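PDB 6RB7: putative N-acetylneuraminate lyase from [Ruminococcus] gnavus ATCC 29149, which belongs to the dihydrodipicolinate synthetase family of (beta/alpha)8-barrel proteins and forms a four-chain assembly. Local coordinates for residues T64-F67 / V68-V72; A293-K296 / I297-L301; G241-Y244 / G245-E249; V321-A324 / A325-C329; R33-E36 / K37-G40. All blocks are in the same frame, centred on the assembly; numbering follows the deposited sequence.

Contact 1. Residues T64-F67 / V68-V72; sequences TKYF and VKKGV
Tyr66 and Lys70 meet one turn apart at the C-terminal end of helix 57-70, the first helix of the parallel beta/alpha barrel, in a local contact that joins a helix turn to its terminating cap. The backbone begins regularly, Val68 N donating to Thr64 O at 3.0 Å and Lys69 N to Lys65 O at 2.9 Å, and then weakens toward the end. Lys70 N still reaches Tyr66 O, but the bond from Gly71 N to Phe67 O is weak at 3.2 Å. A second bond from Gly71 N to Val68 O and the positive phi of Gly71 (74°) complete a Schellman motif. Tyr66 swings its ring toward the following turn because CG stands anti to the backbone N (chi1 165°). Lys70 sets CG over one face of that ring, in a CH-pi contact 4.2 Å from the centroid; CE of Lys70 lies beyond the rim, 3.4 Å from Tyr66 CE1. Beyond the cap, Val72 turns back on the helix, and its CG2 packs on Phe67 CB at 3.9 Å. Val72 also touches Pro43 of strand 41-43 and Pro248 of helix 248-259, and Tyr66 OH is hydrogen-bonded to Gly245 O. The bend of the lysine at chi2 (-65°) keeps CG over the ring and CE at its rim, while NZ goes on to salt bridges with Glu249 and Glu299. Lys70 thus splits its chemistry, apolar along its methylenes and ionic at NZ; two carboxylates around NZ would be expected to stabilise its positive charge.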
loop_
_atom_site.group_PDB
_atom_site.type_symbol
_atom_site.label_atom_id
_atom_site.label_comp_id
_atom_site.label_asym_id
_atom_site.label_seq_id
_atom_site.Cartn_x
_atom_site.Cartn_y
_atom_site.Cartn_z
ATOM N N THR A 64 25.662 -28.116 -5.527
ATOM C CA THR A 64 24.701 -29.208 -5.811
ATOM C C THR A 64 25.075 -30.429 -4.958
ATOM O O THR A 64 24.211 -31.035 -4.334
ATOM C CB THR A 64 24.661 -29.558 -7.296
ATOM O OG1 THR A 64 24.466 -28.388 -8.086
ATOM C CG2 THR A 64 23.616 -30.601 -7.581
ATOM N N LYS A 65 26.363 -30.777 -4.927
ATOM C CA LYS A 65 26.814 -31.960 -4.149
ATOM C C LYS A 65 26.545 -31.712 -2.665
ATOM O O LYS A 65 26.217 -32.681 -1.926
ATOM C CB LYS A 65 28.282 -32.222 -4.436
ATOM C CG LYS A 65 28.523 -32.694 -5.848
ATOM C CD LYS A 65 29.956 -33.018 -6.194
ATOM C CE LYS A 65 30.854 -31.799 -6.119
ATOM N NZ LYS A 65 32.274 -32.124 -6.439
ATOM N N TYR A 66 26.683 -30.468 -2.210
ATOM C CA TYR A 66 26.347 -30.079 -0.823
ATOM C C TYR A 66 24.889 -30.409 -0.534
ATOM O O TYR A 66 24.597 -31.040 0.473
ATOM C CB TYR A 66 26.635 -28.600 -0.624
ATOM C CG TYR A 66 26.037 -27.929 0.592
ATOM C CD1 TYR A 66 26.622 -28.015 1.835
ATOM C CD2 TYR A 66 24.901 -27.141 0.448
ATOM C CE1 TYR A 66 26.101 -27.345 2.940
ATOM C CE2 TYR A 66 24.367 -26.471 1.545
ATOM C CZ TYR A 66 24.973 -26.557 2.790
ATOM O OH TYR A 66 24.428 -25.891 3.856
ATOM N N PHE A 67 23.976 -30.014 -1.405
ATOM C CA PHE A 67 22.543 -30.289 -1.166
ATOM C C PHE A 67 22.249 -31.788 -1.218
ATOM O O PHE A 67 21.455 -32.286 -0.416
ATOM C CB PHE A 67 21.676 -29.513 -2.147
ATOM C CG PHE A 67 21.552 -28.051 -1.787
ATOM C CD1 PHE A 67 21.076 -27.685 -0.540
ATOM C CD2 PHE A 67 21.923 -27.063 -2.678
ATOM C CE1 PHE A 67 20.942 -26.339 -0.211
ATOM C CE2 PHE A 67 21.724 -25.712 -2.367
ATOM C CZ PHE A 67 21.302 -25.372 -1.101
ATOM N N VAL A 68 22.891 -32.535 -2.118
ATOM C CA VAL A 68 22.733 -34.015 -2.121
ATOM C C VAL A 68 23.192 -34.581 -0.780
ATOM O O VAL A 68 22.445 -35.380 -0.170
ATOM C CB VAL A 68 23.532 -34.640 -3.270
ATOM C CG1 VAL A 68 23.593 -36.143 -3.120
ATOM C CG2 VAL A 68 22.999 -34.233 -4.617
ATOM N N LYS A 69 24.358 -34.173 -0.295
ATOM C CA LYS A 69 24.876 -34.733 0.974
ATOM C C LYS A 69 24.030 -34.307 2.180
ATOM O O LYS A 69 23.927 -35.104 3.134
ATOM C CB LYS A 69 26.363 -34.477 1.080
ATOM C CG LYS A 69 27.135 -35.248 -0.003
ATOM C CD LYS A 69 26.932 -36.739 -0.117
ATOM C CE LYS A 69 27.813 -37.330 -1.202
ATOM N NZ LYS A 69 27.614 -38.794 -1.332
ATOM N N LYS A 70 23.351 -33.158 2.133
ATOM C CA LYS A 70 22.480 -32.743 3.238
ATOM C C LYS A 70 21.142 -33.464 3.207
ATOM O O LYS A 70 20.437 -33.379 4.223
ATOM C CB LYS A 70 22.291 -31.233 3.230
ATOM C CG LYS A 70 23.546 -30.426 3.528
ATOM C CD LYS A 70 24.064 -30.634 4.926
ATOM C CE LYS A 70 25.251 -29.701 5.179
ATOM N NZ LYS A 70 25.959 -29.939 6.458
ATOM N N GLY A 71 20.816 -34.164 2.142
ATOM C CA GLY A 71 19.603 -35.002 2.116
ATOM C C GLY A 71 18.335 -34.172 2.000
ATOM O O GLY A 71 17.264 -34.658 2.442
ATOM N N VAL A 72 18.403 -33.010 1.362
ATOM C CA VAL A 72 17.157 -32.261 1.076
ATOM C C VAL A 72 16.393 -32.950 -0.057
ATOM O O VAL A 72 16.954 -33.828 -0.750
ATOM C CB VAL A 72 17.454 -30.777 0.765
ATOM C CG1 VAL A 72 18.087 -30.088 1.974
ATOM C CG2 VAL A 72 18.325 -30.612 -0.455
#

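Contact 2. Residues A293-K296 / I297-L301; sequences AILK and INEGL
Leu295 O is gripped by two backbone donors where helix 287-299 ends. The turn before it is regular, with Ile297 N bonded to Ala293 O and Asn298 N to Ile294 O, the latter at 2.8 Å. At the end the pattern changes: Glu299 N (2.9 Å) and Leu301 N (3.2 Å) reach Leu295 O from opposite faces of its carbonyl plane, while Gly300 N bonds to Lys296 O. Gly300, with positive phi (65°), turns the chain out of the helix. Leu301 then folds back so that its CB lies 4.3 Å from Leu295 CB, and its carbonyl O comes 3.2 Å from Lys296 CA in a CH...O contact. Ile294 and Asn298 run side by side, the CG2 methyl 3.8 Å from ND2, on the flank facing helix 317-335, where ND2 donates to Ala325 O. Leu295 CD2 touches Glu299 CG at 4.1 Å on the flank facing Tyr66. Lys296 extends with CG anti to the backbone N (chi1 176°) and bends at chi4; NZ donates weakly to a water that in turn donates to Gly300 O, and its stronger partner is Glu302, in a salt bridge. Backbone bonds therefore close the helix end, while the Glu299 carboxylate pairs with Lys70.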
loop_
_atom_site.group_PDB
_atom_site.type_symbol
_atom_site.label_atom_id
_atom_site.label_comp_id
_atom_site.label_asym_id
_atom_site.label_seq_id
_atom_site.Cartn_x
_atom_site.Cartn_y
_atom_site.Cartn_z
ATOM N N ALA A 293 29.020 -16.094 2.723
ATOM C CA ALA A 293 30.172 -15.975 3.650
ATOM C C ALA A 293 30.050 -17.028 4.775
ATOM O O ALA A 293 31.063 -17.620 5.203
ATOM C CB ALA A 293 30.299 -14.581 4.174
ATOM N N ILE A 294 28.835 -17.261 5.272
ATOM C CA ILE A 294 28.576 -18.316 6.279
ATOM C C ILE A 294 28.987 -19.665 5.691
ATOM O O ILE A 294 29.589 -20.489 6.428
ATOM C CB ILE A 294 27.108 -18.329 6.733
ATOM C CG1 ILE A 294 26.851 -17.084 7.579
ATOM C CG2 ILE A 294 26.780 -19.597 7.475
ATOM C CD1 ILE A 294 25.387 -16.826 7.876
ATOM N N LEU A 295 28.612 -19.967 4.459
ATOM C CA LEU A 295 28.919 -21.293 3.875
ATOM C C LEU A 295 30.432 -21.440 3.672
ATOM O O LEU A 295 30.912 -22.572 3.742
ATOM C CB LEU A 295 28.134 -21.489 2.578
ATOM C CG LEU A 295 26.636 -21.685 2.811
ATOM C CD1 LEU A 295 25.923 -21.754 1.488
ATOM C CD2 LEU A 295 26.400 -22.902 3.672
ATOM N N LYS A 296 31.143 -20.350 3.450
ATOM C CA LYS A 296 32.645 -20.456 3.440
ATOM C C LYS A 296 33.134 -20.856 4.826
ATOM O O LYS A 296 33.960 -21.783 4.924
ATOM C CB LYS A 296 33.255 -19.142 2.945
ATOM C CG LYS A 296 34.772 -19.110 2.983
ATOM C CD LYS A 296 35.285 -17.820 2.325
ATOM C CE LYS A 296 36.750 -17.852 1.938
ATOM N NZ LYS A 296 37.041 -19.072 1.156
ATOM N N ILE A 297 32.661 -20.224 5.906
ATOM C CA ILE A 297 33.094 -20.550 7.296
ATOM C C ILE A 297 32.690 -21.958 7.674
ATOM O O ILE A 297 33.537 -22.727 8.179
ATOM C CB ILE A 297 32.509 -19.523 8.281
ATOM C CG1 ILE A 297 33.068 -18.152 7.963
ATOM C CG2 ILE A 297 32.714 -19.960 9.716
ATOM C CD1 ILE A 297 32.439 -17.047 8.750
ATOM N N ASN A 298 31.406 -22.312 7.495
ATOM C CA ASN A 298 30.878 -23.555 8.099
ATOM C C ASN A 298 31.126 -24.747 7.171
ATOM O O ASN A 298 31.160 -25.911 7.688
ATOM C CB ASN A 298 29.395 -23.434 8.439
ATOM C CG ASN A 298 29.121 -22.638 9.684
ATOM O OD1 ASN A 298 30.044 -22.373 10.470
ATOM N ND2 ASN A 298 27.855 -22.306 9.897
ATOM N N GLU A 299 31.298 -24.535 5.867
ATOM C CA GLU A 299 31.368 -25.654 4.893
ATOM C C GLU A 299 32.595 -25.590 4.005
ATOM O O GLU A 299 32.762 -26.555 3.211
ATOM C CB GLU A 299 30.088 -25.743 4.054
ATOM C CG GLU A 299 28.871 -25.963 4.895
ATOM C CD GLU A 299 28.719 -27.361 5.478
ATOM O OE1 GLU A 299 29.553 -28.273 5.121
ATOM O OE2 GLU A 299 27.777 -27.540 6.239
ATOM N N GLY A 300 33.363 -24.502 4.030
ATOM C CA GLY A 300 34.480 -24.305 3.102
ATOM C C GLY A 300 34.019 -24.189 1.661
ATOM O O GLY A 300 34.811 -24.446 0.736
ATOM N N LEU A 301 32.764 -23.804 1.425
ATOM C CA LEU A 301 32.277 -23.622 0.044
ATOM C C LEU A 301 32.634 -22.211 -0.417
ATOM O O LEU A 301 32.491 -21.259 0.362
ATOM C CB LEU A 301 30.762 -23.811 0.020
ATOM C CG LEU A 301 30.250 -25.239 0.143
ATOM C CD1 LEU A 301 28.732 -25.230 0.338
ATOM C CD2 LEU A 301 30.611 -26.058 -1.100
HETATM O O HOH W 1 36.995 -22.387 0.990
#

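Contact 3. Residues G241-Y244 / G245-E249; sequences GGTY and GAMPE
Thr243 and Tyr244 meet Ala246 and Met247 in a tight turn that starts from Gly241, at barrel strand 238-241. Gly241 is linked to Gly245 by one water, which donates to Gly241 O at 2.8 Å and accepts from Gly245 N at 2.9 Å. The CA of Gly241 also sits over the centre of the Tyr244 ring, 3.5 Å above the plane. Gly242 carries the chain round, and its carbonyl O is held by Tyr46 OH. Thr243 accepts the first bond of the turn, Ala246 N to Thr243 O at 3.1 Å, with the donor well above the carbonyl plane. Its side chain lies alongside that of Met247, pointing the same way; Thr243 OG1 is 4.1 Å from Met247 CE. The methionine places CG between its backbone N and carbonyl carbon (chi1 55°) and is extended from there, which brings that methyl beside the threonine. Thr243 OG1 is hydrogen-bonded to Asp225 and Tyr251, and a bound Tris molecule lies about 4 Å from this side chain. Tyr244 accepts the next bond, from Met247 N at 3.0 Å, again from above the plane. Pro248 has no N-H to add to it, but its CD rests 3.2 Å from Tyr244 O. Successive i to i+3 bonds make this a short 3-10 turn, leading to Met247 at the N-cap and Pro248 in the first turn of helix 248-259: a buried beta-to-alpha connection after the eighth strand of a (beta/alpha)8 barrel.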
loop_
_atom_site.group_PDB
_atom_site.type_symbol
_atom_site.label_atom_id
_atom_site.label_comp_id
_atom_site.label_asym_id
_atom_site.label_seq_id
_atom_site.Cartn_x
_atom_site.Cartn_y
_atom_site.Cartn_z
ATOM N N GLY A 241 12.692 -22.205 0.068
ATOM C CA GLY A 241 13.149 -21.097 0.898
ATOM C C GLY A 241 14.562 -20.640 0.560
ATOM O O GLY A 241 15.439 -21.477 0.305
ATOM N N GLY A 242 14.757 -19.341 0.603
ATOM C CA GLY A 242 16.054 -18.706 0.359
ATOM C C GLY A 242 17.050 -18.901 1.477
ATOM O O GLY A 242 18.244 -18.748 1.215
ATOM N N THR A 243 16.616 -19.182 2.720
ATOM C CA THR A 243 17.585 -19.280 3.842
ATOM C C THR A 243 17.916 -20.743 4.110
ATOM O O THR A 243 18.807 -21.006 4.907
ATOM C CB THR A 243 17.090 -18.628 5.126
ATOM O OG1 THR A 243 15.979 -19.359 5.652
ATOM C CG2 THR A 243 16.736 -17.184 4.931
ATOM N N TYR A 244 17.255 -21.687 3.439
ATOM C CA TYR A 244 17.423 -23.110 3.802
ATOM C C TYR A 244 18.874 -23.526 3.583
ATOM O O TYR A 244 19.407 -24.367 4.360
ATOM C CB TYR A 244 16.527 -24.043 2.985
ATOM C CG TYR A 244 15.046 -23.877 3.100
ATOM C CD1 TYR A 244 14.422 -22.995 3.968
ATOM C CD2 TYR A 244 14.257 -24.689 2.305
ATOM C CE1 TYR A 244 13.037 -22.881 3.982
ATOM C CE2 TYR A 244 12.887 -24.608 2.339
ATOM C CZ TYR A 244 12.277 -23.677 3.157
ATOM O OH TYR A 244 10.898 -23.526 3.129
ATOM N N GLY A 245 19.517 -23.031 2.541
ATOM C CA GLY A 245 20.897 -23.451 2.219
ATOM C C GLY A 245 21.905 -23.070 3.280
ATOM O O GLY A 245 22.944 -23.708 3.331
ATOM N N ALA A 246 21.603 -22.097 4.128
ATOM C CA ALA A 246 22.491 -21.730 5.262
ATOM C C ALA A 246 22.461 -22.808 6.351
ATOM O O ALA A 246 23.364 -22.841 7.182
ATOM C CB ALA A 246 22.061 -20.416 5.849
ATOM N N MET A 247 21.372 -23.569 6.456
ATOM C CA MET A 247 21.101 -24.419 7.649
ATOM C C MET A 247 20.114 -25.518 7.310
ATOM O O MET A 247 19.074 -25.669 7.944
ATOM C CB MET A 247 20.618 -23.556 8.814
ATOM C CG MET A 247 19.439 -22.712 8.478
ATOM S SD MET A 247 19.391 -21.296 9.616
ATOM C CE MET A 247 18.032 -20.293 9.022
ATOM N N PRO A 248 20.378 -26.318 6.251
ATOM C CA PRO A 248 19.348 -27.222 5.757
ATOM C C PRO A 248 18.934 -28.279 6.775
ATOM O O PRO A 248 17.725 -28.623 6.820
ATOM C CB PRO A 248 19.967 -27.840 4.494
ATOM C CG PRO A 248 21.439 -27.597 4.623
ATOM C CD PRO A 248 21.620 -26.354 5.457
ATOM N N GLU A 249 19.865 -28.710 7.627
ATOM C CA GLU A 249 19.552 -29.721 8.659
ATOM C C GLU A 249 18.478 -29.193 9.597
ATOM O O GLU A 249 17.665 -30.015 10.076
ATOM C CB GLU A 249 20.758 -30.101 9.511
ATOM C CG GLU A 249 21.906 -30.674 8.732
ATOM C CD GLU A 249 22.959 -29.653 8.312
ATOM O OE1 GLU A 249 22.602 -28.493 7.862
ATOM O OE2 GLU A 249 24.163 -30.008 8.467
HETATM O O HOH W 2 18.231 -21.906 0.240
#

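Contact 4. Residues V321-A324 / A325-C329; sequences VKEA and AQMIC
Met327 lies across Glu323 one turn along helix 317-335, its SD 4.1 Å from Glu323 CG, at the border between the packed and the open flanks of this C-terminal helix. The backbone is unbroken alpha-helix. Ala325 N, Gln326 N and Ile328 N donate in turn to Val321 O, Lys322 O and Ala324 O, and the shortest bond of the series runs from Met327 N to Glu323 O at 2.8 Å.

On the tight flank the side chains are small or branched. Ala325 CB sits 3.4 Å from Val321 O. Ile328, with CG1 beside its own backbone N (chi1 -71°), lays CG1 at 3.4 Å and CD1 at 3.5 Å from Ala324 O, so this carbonyl has a hydrocarbon branch against it as well as an N-H. Ala324 meets Ile294 of helix 287-299 and Met280 of helix 263-281 with its methyl, while Ile328 packs on Ile276 and Met247, and Val321 on Ala293 and Ile297.

At the border, Glu323 is extended, CG anti to the backbone N (chi1 -173°). Met327 bends at chi3 (71°), and its CG presses on Glu323 O at 3.2 Å. Both ends turn to helix 263-281, the carboxylate to a salt bridge with Lys279 and the methionine to Ile276.

The open side belongs to Lys322 and Gln326. The glutamine touches the preceding turn through CB, 3.5 Å from Lys322 O, before its end leads away to Asp330. The pattern is that of an amphipathic helix, here in the C-terminal helical layer added to the barrel in this family.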
loop_
_atom_site.group_PDB
_atom_site.type_symbol
_atom_site.label_atom_id
_atom_site.label_comp_id
_atom_site.label_asym_id
_atom_site.label_seq_id
_atom_site.Cartn_x
_atom_site.Cartn_y
_atom_site.Cartn_z
ATOM N N VAL A 321 28.423 -11.981 10.240
ATOM C CA VAL A 321 28.592 -13.266 9.517
ATOM C C VAL A 321 29.071 -14.333 10.510
ATOM O O VAL A 321 28.520 -15.421 10.583
ATOM C CB VAL A 321 29.583 -13.119 8.352
ATOM C CG1 VAL A 321 29.970 -14.476 7.826
ATOM C CG2 VAL A 321 29.042 -12.204 7.262
ATOM N N LYS A 322 30.106 -14.031 11.293
ATOM C CA LYS A 322 30.657 -15.047 12.218
ATOM C C LYS A 322 29.653 -15.393 13.304
ATOM O O LYS A 322 29.580 -16.589 13.689
ATOM C CB LYS A 322 31.945 -14.500 12.829
ATOM C CG LYS A 322 33.075 -14.460 11.829
ATOM C CD LYS A 322 34.310 -13.811 12.456
ATOM C CE LYS A 322 34.891 -14.649 13.591
ATOM N NZ LYS A 322 35.452 -13.838 14.708
ATOM N N GLU A 323 28.927 -14.407 13.818
ATOM C CA GLU A 323 27.893 -14.658 14.850
ATOM C C GLU A 323 26.801 -15.560 14.271
ATOM O O GLU A 323 26.439 -16.571 14.928
ATOM C CB GLU A 323 27.327 -13.351 15.363
ATOM C CG GLU A 323 26.390 -13.552 16.522
ATOM C CD GLU A 323 25.926 -12.252 17.175
ATOM O OE1 GLU A 323 26.127 -11.159 16.554
ATOM O OE2 GLU A 323 25.312 -12.334 18.277
ATOM N N ALA A 324 26.300 -15.248 13.089
ATOM C CA ALA A 324 25.227 -16.070 12.475
ATOM C C ALA A 324 25.736 -17.478 12.196
ATOM O O ALA A 324 24.991 -18.443 12.437
ATOM C CB ALA A 324 24.701 -15.418 11.229
ATOM N N ALA A 325 26.960 -17.620 11.706
ATOM C CA ALA A 325 27.545 -18.948 11.442
ATOM C C ALA A 325 27.616 -19.760 12.738
ATOM O O ALA A 325 27.262 -20.925 12.716
ATOM C CB ALA A 325 28.906 -18.815 10.780
ATOM N N GLN A 326 28.021 -19.140 13.841
ATOM C CA GLN A 326 28.078 -19.820 15.148
ATOM C C GLN A 326 26.665 -20.165 15.626
ATOM O O GLN A 326 26.466 -21.271 16.194
ATOM C CB GLN A 326 28.844 -18.985 16.186
ATOM C CG GLN A 326 29.026 -19.749 17.494
ATOM C CD GLN A 326 29.965 -20.909 17.309
ATOM O OE1 GLN A 326 31.027 -20.753 16.712
ATOM N NE2 GLN A 326 29.582 -22.082 17.793
ATOM N N MET A 327 25.692 -19.268 15.423
ATOM C CA MET A 327 24.303 -19.553 15.841
ATOM C C MET A 327 23.800 -20.817 15.130
ATOM O O MET A 327 23.070 -21.636 15.752
ATOM C CB MET A 327 23.370 -18.370 15.546
ATOM C CG MET A 327 23.699 -17.164 16.399
ATOM S SD MET A 327 22.972 -15.630 15.795
ATOM C CE MET A 327 21.260 -15.914 16.156
ATOM N N ILE A 328 24.144 -20.977 13.864
ATOM C CA ILE A 328 23.718 -22.164 13.082
ATOM C C ILE A 328 24.381 -23.401 13.702
ATOM O O ILE A 328 23.695 -24.406 13.909
ATOM C CB ILE A 328 24.079 -21.960 11.598
ATOM C CG1 ILE A 328 23.164 -20.889 10.991
ATOM C CG2 ILE A 328 23.991 -23.260 10.839
ATOM C CD1 ILE A 328 23.698 -20.288 9.704
ATOM N N CYS A 329 25.688 -23.347 13.966
ATOM C CA CYS A 329 26.407 -24.508 14.561
ATOM C C CYS A 329 25.756 -24.878 15.908
ATOM O O CYS A 329 25.522 -26.087 16.180
ATOM C CB CYS A 329 27.872 -24.159 14.793
ATOM S SG CYS A 329 28.774 -23.989 13.238
#

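Contact 5. Residues R33-E36 / K37-G40; sequences RNLE and KYKG
Glu36 and Lys39 cross above a short 3-10 turn that leads into strand 41-43, and their charged ends join in a salt bridge, Glu36 OE2 to Lys39 NZ at 2.8 Å. The glutamate is bent at chi2 (-55°), which folds its carboxylate back over the turn, whereas the lysine runs straight beyond CG and passes obliquely across the carboxylate: Lys39 CE is 3.3 Å from Glu36 OE2, and CD is equally far, 3.7 Å, from OE1 and OE2. NZ meets OE2 on its syn side, 28° out of the carboxylate plane. Under the turn, the second pair is apolar. Leu35 CD2 touches Tyr38 at CD2, 4.0 Å away, and the carbonyl O of Leu35 lies at the edge of the same ring, near its plane. One face of the tyrosine ring carries CG of its neighbour Lys37. Leu35 and Tyr38 both rest on Ile195 and Ile219 of the barrel strands, and the hydroxyl of Tyr38 is hydrogen-bonded to Asp166; Lys37 pairs with Asp134.

Backbone bonds shape the turn that carries these side chains. Tyr38 N donates to Leu35 O and Lys39 N to Glu36 O, 3.0 and 3.1 Å, each from above the carbonyl plane. Before them Asn34 OD1 accepts from Glu36 N at 2.9 Å, an Asx turn, and also takes a hydrogen bond from a water that accepts from Lys37 N. A second water donates to Glu36 O and Lys39 O. The turn is thus two-sided, with an ion pair across its outer side and hydrophobic side chains anchored on the barrel; the nearby lysine would tend to favour the ionised form of Glu36.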
loop_
_atom_site.group_PDB
_atom_site.type_symbol
_atom_site.label_atom_id
_atom_site.label_comp_id
_atom_site.label_asym_id
_atom_site.label_seq_id
_atom_site.Cartn_x
_atom_site.Cartn_y
_atom_site.Cartn_z
ATOM N N ARG A 33 -3.077 -37.513 -8.958
ATOM C CA ARG A 33 -1.724 -37.136 -9.407
ATOM C C ARG A 33 -0.767 -37.289 -8.231
ATOM O O ARG A 33 -1.084 -36.796 -7.139
ATOM C CB ARG A 33 -1.758 -35.692 -9.912
ATOM C CG ARG A 33 -0.370 -35.182 -10.272
ATOM C CD ARG A 33 -0.413 -34.049 -11.247
ATOM N NE ARG A 33 -1.144 -32.898 -10.740
ATOM C CZ ARG A 33 -1.395 -31.814 -11.476
ATOM N NH1 ARG A 33 -0.967 -31.767 -12.740
ATOM N NH2 ARG A 33 -2.097 -30.827 -10.944
ATOM N N ASN A 34 0.377 -37.922 -8.460
ATOM C CA ASN A 34 1.394 -38.201 -7.405
ATOM C C ASN A 34 2.394 -37.035 -7.343
ATOM O O ASN A 34 3.160 -36.833 -8.309
ATOM C CB ASN A 34 2.094 -39.521 -7.701
ATOM C CG ASN A 34 3.072 -39.928 -6.628
ATOM O OD1 ASN A 34 3.715 -39.093 -6.012
ATOM N ND2 ASN A 34 3.207 -41.216 -6.388
ATOM N N LEU A 35 2.367 -36.277 -6.242
ATOM C CA LEU A 35 3.300 -35.119 -6.087
ATOM C C LEU A 35 4.270 -35.375 -4.943
ATOM O O LEU A 35 4.837 -34.434 -4.401
ATOM C CB LEU A 35 2.456 -33.861 -5.855
ATOM C CG LEU A 35 1.551 -33.490 -7.023
ATOM C CD1 LEU A 35 0.672 -32.316 -6.662
ATOM C CD2 LEU A 35 2.338 -33.193 -8.264
ATOM N N GLU A 36 4.495 -36.649 -4.576
ATOM C CA GLU A 36 5.350 -36.963 -3.411
ATOM C C GLU A 36 6.747 -36.382 -3.599
ATOM O O GLU A 36 7.376 -36.023 -2.600
ATOM C CB GLU A 36 5.416 -38.481 -3.205
ATOM C CG GLU A 36 4.083 -39.084 -2.799
ATOM C CD GLU A 36 3.465 -38.457 -1.561
ATOM O OE1 GLU A 36 4.140 -38.416 -0.504
ATOM O OE2 GLU A 36 2.318 -37.964 -1.664
ATOM N N LYS A 37 7.261 -36.341 -4.820
ATOM C CA LYS A 37 8.657 -35.899 -5.054
ATOM C C LYS A 37 8.815 -34.420 -4.716
ATOM O O LYS A 37 9.957 -33.928 -4.651
ATOM C CB LYS A 37 9.092 -36.205 -6.471
ATOM C CG LYS A 37 8.413 -35.414 -7.575
ATOM C CD LYS A 37 9.034 -35.844 -8.900
ATOM C CE LYS A 37 8.286 -35.353 -10.080
ATOM N NZ LYS A 37 8.912 -35.936 -11.291
ATOM N N TYR A 38 7.712 -33.681 -4.553
ATOM C CA TYR A 38 7.781 -32.236 -4.243
ATOM C C TYR A 38 7.584 -31.976 -2.750
ATOM O O TYR A 38 7.689 -30.788 -2.361
ATOM C CB TYR A 38 6.730 -31.479 -5.054
ATOM C CG TYR A 38 6.945 -31.615 -6.532
ATOM C CD1 TYR A 38 8.006 -30.954 -7.138
ATOM C CD2 TYR A 38 6.109 -32.383 -7.331
ATOM C CE1 TYR A 38 8.207 -31.029 -8.504
ATOM C CE2 TYR A 38 6.322 -32.473 -8.692
ATOM C CZ TYR A 38 7.377 -31.794 -9.286
ATOM O OH TYR A 38 7.598 -31.875 -10.627
ATOM N N LYS A 39 7.262 -32.999 -1.970
ATOM C CA LYS A 39 6.883 -32.809 -0.559
ATOM C C LYS A 39 8.142 -32.933 0.279
ATOM O O LYS A 39 8.561 -34.059 0.605
ATOM C CB LYS A 39 5.872 -33.867 -0.127
ATOM C CG LYS A 39 4.557 -33.747 -0.841
ATOM C CD LYS A 39 3.537 -34.724 -0.374
ATOM C CE LYS A 39 2.262 -34.670 -1.178
ATOM N NZ LYS A 39 1.289 -35.605 -0.565
ATOM N N GLY A 40 8.504 -31.838 0.863
ATOM C CA GLY A 40 9.674 -31.799 1.753
ATOM C C GLY A 40 10.361 -30.472 1.592
ATOM O O GLY A 40 9.713 -29.477 1.203
HETATM O O HOH W 3 6.102 -37.844 -7.095
HETATM O O HOH W 4 8.183 -36.965 0.344
#

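In contact 3 every touching residue is buried, whereas contacts 1, 2, 4 and 5 each combine buried and exposed residues. Contacts 1, 2 and 3 converge on Tyr66 and share a charge cluster round Lys70. Contacts 2 and 4 hold consecutive helices together through Asn298 ND2 to Ala325 O and through aliphatic packing; contact 4 also reaches contact 3 by Ile328. Contact 5, at the N-terminal entry to the barrel, touches none of the others. Contacts 1 and 2 are glycine-ended helix termini, contact 4 an uninterrupted helix, and contacts 3 and 5 water-linked 3-10 turns.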